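Local atomic coordinates of thiamine-monophosphate kinase (PDB entry 6XEP), a protein that probably catalyses the ATP-dependent phosphorylation of thiamine monophosphate to thiamine diphosphate, the active form of vitamin B1. Residues V50-T55 against S81-M86; I71-L76 against F115-Q120; T75-L80 against P204-T209; W92-L97 against S138-G143. One frame throughout, in Å; residues are numbered along the deposited sequence.

Contact 1 (V50-T55 against S81-M86); sequences VVTADT and SDLAAM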
# COMPACT_ATOMS: atom_id res chain seq x y z
N VAL A 50 -3.55 -5.45 -12.06
CA VAL A 50 -2.85 -6.30 -11.11
C VAL A 50 -2.11 -5.39 -10.15
O VAL A 50 -1.65 -4.31 -10.51
CB VAL A 50 -1.87 -7.30 -11.75
CG1 VAL A 50 -2.60 -8.23 -12.63
CG2 VAL A 50 -0.83 -6.59 -12.54
N VAL A 51 -2.02 -5.83 -8.90
CA VAL A 51 -1.55 -4.97 -7.83
C VAL A 51 -0.50 -5.72 -7.05
O VAL A 51 -0.69 -6.90 -6.73
CB VAL A 51 -2.70 -4.54 -6.91
CG1 VAL A 51 -2.18 -3.61 -5.86
CG2 VAL A 51 -3.80 -3.86 -7.72
N THR A 52 0.61 -5.05 -6.75
CA THR A 52 1.69 -5.60 -5.95
C THR A 52 1.96 -4.68 -4.78
O THR A 52 1.71 -3.48 -4.85
CB THR A 52 2.99 -5.75 -6.76
OG1 THR A 52 3.50 -4.45 -7.10
CG2 THR A 52 2.75 -6.53 -8.03
N ALA A 53 2.49 -5.24 -3.69
CA ALA A 53 2.79 -4.42 -2.54
C ALA A 53 3.99 -5.03 -1.83
O ALA A 53 4.07 -6.24 -1.68
CB ALA A 53 1.62 -4.33 -1.55
N ASP A 54 4.91 -4.17 -1.40
CA ASP A 54 6.13 -4.59 -0.73
C ASP A 54 6.47 -3.53 0.31
O ASP A 54 6.25 -2.34 0.08
CB ASP A 54 7.30 -4.73 -1.71
CG ASP A 54 7.07 -5.83 -2.75
OD1 ASP A 54 6.62 -5.49 -3.87
OD2 ASP A 54 7.34 -7.02 -2.44
N THR A 55 6.99 -3.97 1.45
CA THR A 55 7.47 -3.04 2.46
C THR A 55 8.97 -3.25 2.62
O THR A 55 9.41 -4.40 2.70
CB THR A 55 6.76 -3.23 3.80
OG1 THR A 55 5.38 -2.87 3.65
CG2 THR A 55 7.41 -2.35 4.87
N SER A 81 9.76 -4.78 -10.39
CA SER A 81 10.24 -6.10 -10.76
C SER A 81 9.12 -7.14 -10.64
O SER A 81 9.03 -8.05 -11.47
CB SER A 81 11.43 -6.47 -9.89
OG SER A 81 11.89 -7.76 -10.24
N ASP A 82 8.28 -7.01 -9.60
CA ASP A 82 7.11 -7.87 -9.45
C ASP A 82 6.18 -7.73 -10.65
O ASP A 82 5.69 -8.71 -11.21
CB ASP A 82 6.34 -7.52 -8.18
CG ASP A 82 7.12 -7.74 -6.89
OD1 ASP A 82 8.17 -8.41 -6.89
OD2 ASP A 82 6.64 -7.24 -5.84
N LEU A 83 5.91 -6.47 -11.05
CA LEU A 83 5.04 -6.23 -12.19
C LEU A 83 5.66 -6.76 -13.47
O LEU A 83 4.96 -7.28 -14.34
CB LEU A 83 4.74 -4.74 -12.34
CG LEU A 83 3.82 -4.15 -11.28
CD1 LEU A 83 3.58 -2.69 -11.55
CD2 LEU A 83 2.50 -4.92 -11.25
N ALA A 84 6.99 -6.63 -13.61
CA ALA A 84 7.66 -7.11 -14.81
C ALA A 84 7.46 -8.60 -15.02
O ALA A 84 7.21 -9.06 -16.15
CB ALA A 84 9.16 -6.80 -14.72
N ALA A 85 7.56 -9.38 -13.94
CA ALA A 85 7.45 -10.82 -14.04
C ALA A 85 6.06 -11.25 -14.42
O ALA A 85 5.86 -12.40 -14.82
CB ALA A 85 7.86 -11.47 -12.71
N MET A 86 5.08 -10.36 -14.30
CA MET A 86 3.73 -10.63 -14.78
C MET A 86 3.47 -10.04 -16.16
O MET A 86 2.38 -10.22 -16.69
CB MET A 86 2.72 -10.10 -13.77
CG MET A 86 2.83 -10.86 -12.47
SD MET A 86 1.51 -10.39 -11.37
CE MET A 86 2.06 -8.79 -10.84
O HOH W 1 8.62 -8.86 -3.89
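Thr52 and Asp82 mark the closest backbone approach, 6.8 Å between their CA atoms, where strand 50-55 faces helix 81-85 with the axes of the two segments at 146°. This is helix-on-sheet packing within the N-terminal, PurM-like alpha/beta domain of the ThiL family, and alternate residues Val50, Thr52 and Asp54 direct their side chains at the helix. Character changes along the strand. The apolar part centres on Thr52 CG2, which lies 3.6 Å from Leu83 CD2 and 3.7 Å from Met86 CE. A chi1 of 67° sets OG1 of Thr52, a predicted magnesium ligand, between its backbone N and carbonyl carbon, and that hydroxyl is hydrogen-bonded with Asn79. The Met86 chain bends at chi3, bringing CE tip to tip with Val50 CG2 at 4.0 Å, whereas Leu83 slides past Val50 in the opposite direction.

At the other end the contact is acidic. Asp54 and Asp82, also predicted magnesium ligands, reach toward each other with their carboxylate planes 50° apart, and Asp54 OD1 lies 2.6 Å from Asp82 OD2. Asp223, another such residue, adds a further acidic group beside Asp82. Thr52 and Asp82 were each modelled in two conformers, and the details are those of one of them. In this conformer a water lies 2.7 Å from Asp54 OD2 and 3.1 Å from Asp82 OD1, although it has more acceptors in reach than protons to give.

Contact 2 (I71-L76 against F115-Q120); sequences IGWKTL and FALADQ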
# COMPACT_ATOMS: atom_id res chain seq x y z
N ILE A 71 17.26 4.33 -1.18
CA ILE A 71 16.04 3.78 -0.59
C ILE A 71 14.84 4.08 -1.48
O ILE A 71 13.99 3.22 -1.70
CB ILE A 71 15.84 4.33 0.84
CG1 ILE A 71 16.99 3.88 1.74
CG2 ILE A 71 14.54 3.82 1.41
CD1 ILE A 71 16.95 4.56 3.11
N GLY A 72 14.76 5.31 -1.99
CA GLY A 72 13.66 5.66 -2.88
C GLY A 72 13.66 4.83 -4.15
O GLY A 72 12.62 4.32 -4.58
N TRP A 73 14.83 4.68 -4.77
CA TRP A 73 14.94 3.85 -5.97
C TRP A 73 14.54 2.40 -5.68
O TRP A 73 13.67 1.83 -6.35
CB TRP A 73 16.38 3.91 -6.49
CG TRP A 73 16.65 3.12 -7.76
CD1 TRP A 73 16.71 1.75 -7.89
CD2 TRP A 73 16.90 3.65 -9.07
NE1 TRP A 73 17.00 1.41 -9.20
CE2 TRP A 73 17.11 2.55 -9.94
CE3 TRP A 73 16.98 4.95 -9.58
CZ2 TRP A 73 17.38 2.72 -11.29
CZ3 TRP A 73 17.24 5.11 -10.94
CH2 TRP A 73 17.43 4.00 -11.77
N LYS A 74 15.17 1.79 -4.67
CA LYS A 74 15.00 0.36 -4.48
C LYS A 74 13.59 0.02 -4.03
O LYS A 74 13.03 -1.00 -4.45
CB LYS A 74 16.04 -0.17 -3.49
CG LYS A 74 15.96 -1.70 -3.37
CD LYS A 74 17.25 -2.30 -2.79
CE LYS A 74 17.18 -3.82 -2.86
NZ LYS A 74 18.41 -4.50 -2.37
N THR A 75 12.97 0.90 -3.21
CA THR A 75 11.60 0.62 -2.77
C THR A 75 10.67 0.46 -3.97
O THR A 75 9.88 -0.49 -4.05
CB THR A 75 11.13 1.74 -1.83
OG1 THR A 75 11.94 1.74 -0.66
CG2 THR A 75 9.71 1.49 -1.38
N LEU A 76 10.79 1.35 -4.96
CA LEU A 76 9.97 1.21 -6.16
C LEU A 76 10.45 0.05 -7.04
O LEU A 76 9.62 -0.65 -7.64
CB LEU A 76 9.98 2.51 -6.95
CG LEU A 76 9.23 2.53 -8.28
CD1 LEU A 76 7.73 2.22 -8.08
CD2 LEU A 76 9.41 3.90 -8.94
N PHE A 115 11.49 9.14 -8.14
CA PHE A 115 11.09 9.66 -9.44
C PHE A 115 12.11 9.35 -10.51
O PHE A 115 11.73 9.19 -11.67
CB PHE A 115 10.88 11.18 -9.38
CG PHE A 115 9.70 11.59 -8.53
CD1 PHE A 115 8.43 11.11 -8.81
CD2 PHE A 115 9.88 12.44 -7.45
CE1 PHE A 115 7.34 11.50 -8.03
CE2 PHE A 115 8.80 12.84 -6.67
CZ PHE A 115 7.52 12.36 -6.96
N ALA A 116 13.40 9.26 -10.16
CA ALA A 116 14.37 8.88 -11.18
C ALA A 116 13.98 7.56 -11.82
O ALA A 116 14.02 7.43 -13.05
CB ALA A 116 15.78 8.79 -10.59
N LEU A 117 13.59 6.58 -11.01
CA LEU A 117 13.16 5.29 -11.56
C LEU A 117 11.73 5.34 -12.09
O LEU A 117 11.45 4.80 -13.16
CB LEU A 117 13.30 4.21 -10.48
CG LEU A 117 12.84 2.82 -10.90
CD1 LEU A 117 13.64 2.31 -12.08
CD2 LEU A 117 12.95 1.87 -9.70
N ALA A 118 10.81 5.98 -11.35
CA ALA A 118 9.41 6.02 -11.76
C ALA A 118 9.25 6.64 -13.14
O ALA A 118 8.46 6.14 -13.96
CB ALA A 118 8.59 6.80 -10.74
N ASP A 119 9.97 7.73 -13.42
CA ASP A 119 9.85 8.40 -14.71
C ASP A 119 10.26 7.50 -15.86
O ASP A 119 9.72 7.61 -16.97
CB ASP A 119 10.70 9.68 -14.74
CG ASP A 119 10.17 10.74 -13.80
OD1 ASP A 119 9.09 10.51 -13.20
OD2 ASP A 119 10.83 11.80 -13.66
N GLN A 120 11.24 6.62 -15.64
CA GLN A 120 11.69 5.74 -16.71
C GLN A 120 10.63 4.75 -17.14
O GLN A 120 10.72 4.20 -18.24
CB GLN A 120 12.93 4.97 -16.25
CG GLN A 120 14.19 5.77 -16.19
CD GLN A 120 15.34 4.95 -15.64
OE1 GLN A 120 15.50 3.78 -15.98
NE2 GLN A 120 16.13 5.56 -14.76
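The indole of Trp73 lies against Leu117, whose CB stands over one face of the six-membered ring, 3.9 Å from its centroid and 13° off the ring normal, a CH-pi contact. Trp73 carries CG anti to its backbone N (chi1 -179°), and Leu117 does the same; the two side chains cross at about a right angle. The branches of Leu117 divide the work: CD1 meets Trp73 CZ2 at 3.8 Å, while CD2 packs 3.4 Å from the carbonyl oxygen of Trp73 and also against Leu76 CG. Ala116 CB sits at the edge of the indole, near its plane. The polar end of the ring points elsewhere, NE1 donating to the carbonyl of Pro204.

Two helices meet here, 68-85 and 104-120, running at 39° with the axes of the short segments 8.6 Å apart. Both belong to the helical layer on one face of the domain's four-stranded sheet. Deeper in, Leu76 CD2 presses on Ala118 CB at 3.5 Å. On the exposed side, the extended chain of Gln120 sets NE2 3.6 Å from Trp73 CH2, its amide plane well tilted from the indole plane. The same NE2 makes a weak hydrogen bond to Ala116 O.

Contact 3 (T75-L80 against P204-T209); sequences TLAVNL and PTPRVT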
# COMPACT_ATOMS: atom_id res chain seq x y z
N THR A 75 12.97 0.90 -3.21
CA THR A 75 11.60 0.62 -2.77
C THR A 75 10.67 0.46 -3.97
O THR A 75 9.88 -0.49 -4.05
CB THR A 75 11.13 1.74 -1.83
OG1 THR A 75 11.94 1.74 -0.66
CG2 THR A 75 9.71 1.49 -1.38
N LEU A 76 10.79 1.35 -4.96
CA LEU A 76 9.97 1.21 -6.16
C LEU A 76 10.45 0.05 -7.04
O LEU A 76 9.62 -0.65 -7.64
CB LEU A 76 9.98 2.51 -6.95
CG LEU A 76 9.23 2.53 -8.28
CD1 LEU A 76 7.73 2.22 -8.08
CD2 LEU A 76 9.41 3.90 -8.94
N ALA A 77 11.76 -0.16 -7.14
CA ALA A 77 12.28 -1.20 -8.02
C ALA A 77 11.74 -2.58 -7.66
O ALA A 77 11.49 -3.40 -8.55
CB ALA A 77 13.81 -1.21 -7.98
N VAL A 78 11.59 -2.87 -6.37
CA VAL A 78 11.05 -4.17 -5.96
C VAL A 78 9.66 -4.38 -6.57
O VAL A 78 9.36 -5.45 -7.11
CB VAL A 78 11.00 -4.27 -4.42
CG1 VAL A 78 10.37 -5.59 -4.03
CG2 VAL A 78 12.41 -4.17 -3.88
N ASN A 79 8.81 -3.36 -6.50
CA ASN A 79 7.45 -3.49 -7.02
C ASN A 79 7.43 -3.58 -8.54
O ASN A 79 6.63 -4.33 -9.12
CB ASN A 79 6.62 -2.31 -6.56
CG ASN A 79 6.27 -2.40 -5.11
OD1 ASN A 79 7.04 -2.00 -4.24
ND2 ASN A 79 5.11 -2.97 -4.82
N LEU A 80 8.26 -2.78 -9.20
CA LEU A 80 8.31 -2.83 -10.65
C LEU A 80 8.82 -4.18 -11.13
O LEU A 80 8.39 -4.67 -12.17
CB LEU A 80 9.19 -1.71 -11.18
CG LEU A 80 8.62 -0.30 -11.04
CD1 LEU A 80 9.61 0.74 -11.58
CD2 LEU A 80 7.26 -0.20 -11.76
N PRO A 204 18.95 -1.84 -7.93
CA PRO A 204 18.67 -2.90 -8.92
C PRO A 204 17.83 -2.34 -10.06
O PRO A 204 17.06 -1.39 -9.88
CB PRO A 204 17.90 -3.95 -8.11
CG PRO A 204 17.23 -3.16 -7.02
CD PRO A 204 18.27 -2.10 -6.65
N THR A 205 17.96 -2.95 -11.26
CA THR A 205 17.23 -2.46 -12.43
C THR A 205 16.04 -3.36 -12.73
O THR A 205 16.24 -4.50 -13.20
CB THR A 205 18.16 -2.38 -13.64
OG1 THR A 205 19.30 -1.56 -13.31
CG2 THR A 205 17.43 -1.74 -14.82
N PRO A 206 14.79 -2.92 -12.52
CA PRO A 206 13.65 -3.80 -12.84
C PRO A 206 13.51 -3.93 -14.35
O PRO A 206 13.60 -2.94 -15.06
CB PRO A 206 12.46 -3.07 -12.22
CG PRO A 206 12.84 -1.59 -12.27
CD PRO A 206 14.36 -1.60 -12.02
N ARG A 207 13.30 -5.16 -14.82
CA ARG A 207 13.33 -5.39 -16.26
C ARG A 207 11.93 -5.28 -16.86
O ARG A 207 11.38 -6.22 -17.44
CB ARG A 207 13.97 -6.74 -16.57
CG ARG A 207 15.32 -6.95 -15.89
CD ARG A 207 16.36 -5.91 -16.34
NE ARG A 207 17.67 -6.30 -15.85
CZ ARG A 207 18.76 -5.56 -15.97
NH1 ARG A 207 18.70 -4.37 -16.58
NH2 ARG A 207 19.91 -6.02 -15.46
N VAL A 208 11.35 -4.08 -16.70
CA VAL A 208 9.97 -3.85 -17.13
C VAL A 208 9.84 -4.00 -18.65
O VAL A 208 8.92 -4.65 -19.15
CB VAL A 208 9.47 -2.46 -16.66
CG1 VAL A 208 8.05 -2.23 -17.15
CG2 VAL A 208 9.54 -2.34 -15.12
N THR A 209 10.76 -3.39 -19.40
CA THR A 209 10.66 -3.48 -20.86
C THR A 209 10.73 -4.93 -21.33
O THR A 209 9.95 -5.35 -22.20
CB THR A 209 11.76 -2.65 -21.53
OG1 THR A 209 11.67 -1.30 -21.05
CG2 THR A 209 11.57 -2.63 -23.03
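Ala77 and Leu80, one helical turn apart on helix 68-85, receive Pro206 from the segment 204-209, and the backbones come to 5.6 Å between the CA atoms of Ala77 and Pro206. The contact joins the N-terminal domain to the segment leading into helix 208-214, part of the C-terminal half of this two-domain, PurM-like fold. Its tight part is the proline ring on Leu80. Pro206 CB lies 3.7 Å from Leu80 CB, and its CG is almost as close to the same atom. With chi2 at 179° the Leu80 side chain extends to CD1, which meets Pro206 CG at 4.0 Å, the two side chains crossing obliquely.

Contacts to either side of this pair are somewhat longer. Ala77 CB touches both prolines, 4.1 Å from Pro204 CG and equally far from Pro206 CD, and at the start of helix 208-214 Val208 CG2 stays 4.0 Å from Leu80 CB. The solvent side is different again: Thr205 and Arg207, both partly exposed, turn away from helix 68-85. There the Arg207 guanidinium has Thr205 CB over one face, toward the rim, and forms a salt bridge with Glu277. Arg207 also centres an inverse gamma turn, with a weak bond from Val208 N to Pro206 O, and occupies the N-cap position of the following helix.

Alternation thus separates an apolar inner face from a polar outer one. Proline nitrogens carry no N-H, and the two segments meet by carbon-carbon and carbon-carbonyl contacts, with no polar bond between them; fit of shape is what the contact offers.

Contact 4 (W92-L97 against S138-G143); sequences WCTLAL and SVTAMG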
# COMPACT_ATOMS: atom_id res chain seq x y z
N TRP A 92 0.14 3.18 -11.90
CA TRP A 92 0.04 4.07 -10.75
C TRP A 92 0.67 3.41 -9.53
O TRP A 92 0.79 2.19 -9.45
CB TRP A 92 -1.42 4.44 -10.44
CG TRP A 92 -2.27 4.68 -11.64
CD1 TRP A 92 -2.16 5.72 -12.52
CD2 TRP A 92 -3.42 3.92 -12.06
NE1 TRP A 92 -3.15 5.64 -13.48
CE2 TRP A 92 -3.92 4.54 -13.23
CE3 TRP A 92 -4.04 2.77 -11.59
CZ2 TRP A 92 -5.03 4.06 -13.92
CZ3 TRP A 92 -5.15 2.28 -12.28
CH2 TRP A 92 -5.63 2.93 -13.43
N CYS A 93 1.05 4.23 -8.55
CA CYS A 93 1.49 3.65 -7.29
C CYS A 93 1.16 4.57 -6.12
O CYS A 93 0.89 5.77 -6.28
CB CYS A 93 2.99 3.33 -7.31
SG CYS A 93 4.04 4.74 -7.53
N THR A 94 1.18 3.98 -4.92
CA THR A 94 1.06 4.74 -3.68
C THR A 94 2.31 4.50 -2.85
O THR A 94 3.01 3.50 -3.02
CB THR A 94 -0.17 4.34 -2.86
OG1 THR A 94 -0.08 2.95 -2.53
CG2 THR A 94 -1.47 4.64 -3.63
N LEU A 95 2.58 5.43 -1.95
CA LEU A 95 3.76 5.37 -1.11
C LEU A 95 3.34 5.71 0.31
O LEU A 95 2.81 6.79 0.54
CB LEU A 95 4.82 6.36 -1.60
CG LEU A 95 6.04 6.61 -0.73
CD1 LEU A 95 6.90 5.36 -0.67
CD2 LEU A 95 6.78 7.77 -1.34
N ALA A 96 3.60 4.80 1.25
CA ALA A 96 3.28 5.00 2.65
C ALA A 96 4.61 5.01 3.40
O ALA A 96 5.26 3.97 3.53
CB ALA A 96 2.35 3.90 3.17
N LEU A 97 5.02 6.19 3.86
CA LEU A 97 6.31 6.41 4.51
C LEU A 97 6.11 6.53 6.02
O LEU A 97 5.31 7.35 6.48
CB LEU A 97 6.97 7.69 4.01
CG LEU A 97 7.53 7.86 2.60
CD1 LEU A 97 8.53 8.99 2.65
CD2 LEU A 97 8.21 6.59 2.21
N SER A 138 6.40 1.46 2.39
CA SER A 138 5.49 0.49 1.81
C SER A 138 4.94 1.06 0.52
O SER A 138 4.33 2.13 0.52
CB SER A 138 4.35 0.16 2.78
OG SER A 138 3.67 -1.02 2.36
N VAL A 139 5.15 0.35 -0.59
CA VAL A 139 4.70 0.81 -1.89
C VAL A 139 3.70 -0.19 -2.44
O VAL A 139 3.89 -1.41 -2.34
CB VAL A 139 5.85 1.03 -2.89
CG1 VAL A 139 5.30 1.18 -4.32
CG2 VAL A 139 6.61 2.26 -2.54
N THR A 140 2.61 0.33 -2.98
CA THR A 140 1.65 -0.47 -3.72
C THR A 140 1.72 0.01 -5.15
O THR A 140 1.58 1.21 -5.40
CB THR A 140 0.24 -0.30 -3.15
OG1 THR A 140 0.24 -0.70 -1.79
CG2 THR A 140 -0.74 -1.19 -3.89
N ALA A 141 1.95 -0.91 -6.08
CA ALA A 141 2.05 -0.56 -7.49
C ALA A 141 0.95 -1.26 -8.27
O ALA A 141 0.69 -2.45 -8.07
CB ALA A 141 3.41 -0.91 -8.05
N MET A 142 0.30 -0.52 -9.16
CA MET A 142 -0.80 -1.02 -9.97
C MET A 142 -0.37 -1.03 -11.42
O MET A 142 0.09 -0.01 -11.93
CB MET A 142 -2.05 -0.14 -9.81
CG MET A 142 -2.82 -0.32 -8.52
SD MET A 142 -3.22 1.26 -7.75
CE MET A 142 -1.58 1.75 -7.26
N GLY A 143 -0.51 -2.19 -12.08
CA GLY A 143 -0.20 -2.33 -13.48
C GLY A 143 -1.42 -2.86 -14.22
O GLY A 143 -2.41 -3.26 -13.61
O HOH W 2 1.36 2.64 -0.18
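Thr94 holds OG1 between its backbone N and carbonyl carbon (chi1 60°), whereas Thr140 turns OG1 anti to its carbonyl carbon (chi1 -59°); the two side chains lie side by side, pointing the same way, with Thr94 OG1 3.3 Å from Thr140 CB. They form the middle one of three antiparallel hydrogen-bonded pairs between strands 89-99 and 136-145, flanked by Trp92 with Met142 and Ala96 with Ser138. Each pair has two backbone bonds. The bond from Thr94 N to Thr140 O measures 2.8 Å, but its return, from Thr140 N to Thr94 O, is longer at 3.2 Å, with the donor tilted 35° from the carbonyl plane.

These are the central strands of the four-stranded mixed sheet of the N-terminal domain, and the two faces differ. Cys93, Leu95, Val139 and Ala141 look to the helices: Leu95 CD1 touches Val139 CG2 at 3.6 Å, and Phe114 packs on Cys93 and Val139. On the other face, Trp92 and Met142 cross at about a right angle, CE3 of the indole 3.9 Å from Met142 CB, while NE1 of Trp92 bonds to Asp29. The outer part of the Met142 chain is less certain, since two conformers were modelled.

Farther along that face, a water lies 2.8 Å from Thr94 OG1 and donates to Ser138 O. Thr140 OG1 is hydrogen-bonded to Thr140 OG1 of the second subunit, and Ser138 OG to Thr55. Buried hydroxyls on this face are thus met by one another, by water and across the dimer, making the sheet itself a part of the subunit interface.

Overall arrangement
Helix 68-85 links contacts 1, 2 and 3, presenting different sides to strand 48-57, to helix 104-120 and to the segment 204-209. Contact 4 lies within the sheet, and Val139 and Ala141 on its helix-facing side touch Thr75 and Asn79. Contacts 1, 3 and 4 are buried, contact 3 being nearest the chain's centre; contact 2 reaches solvent at one rim. Chemistry follows place: hydrocarbon packing in contacts 2 and 3, backbone N-H to carbonyl bonds in contact 4, and in contact 1 an acidic cluster at a predicted magnesium site. Segments of contacts 2 and 3 overlap at Thr75 and Leu76, while contacts 1 and 4 adjoin in one sheet and both touch the second subunit.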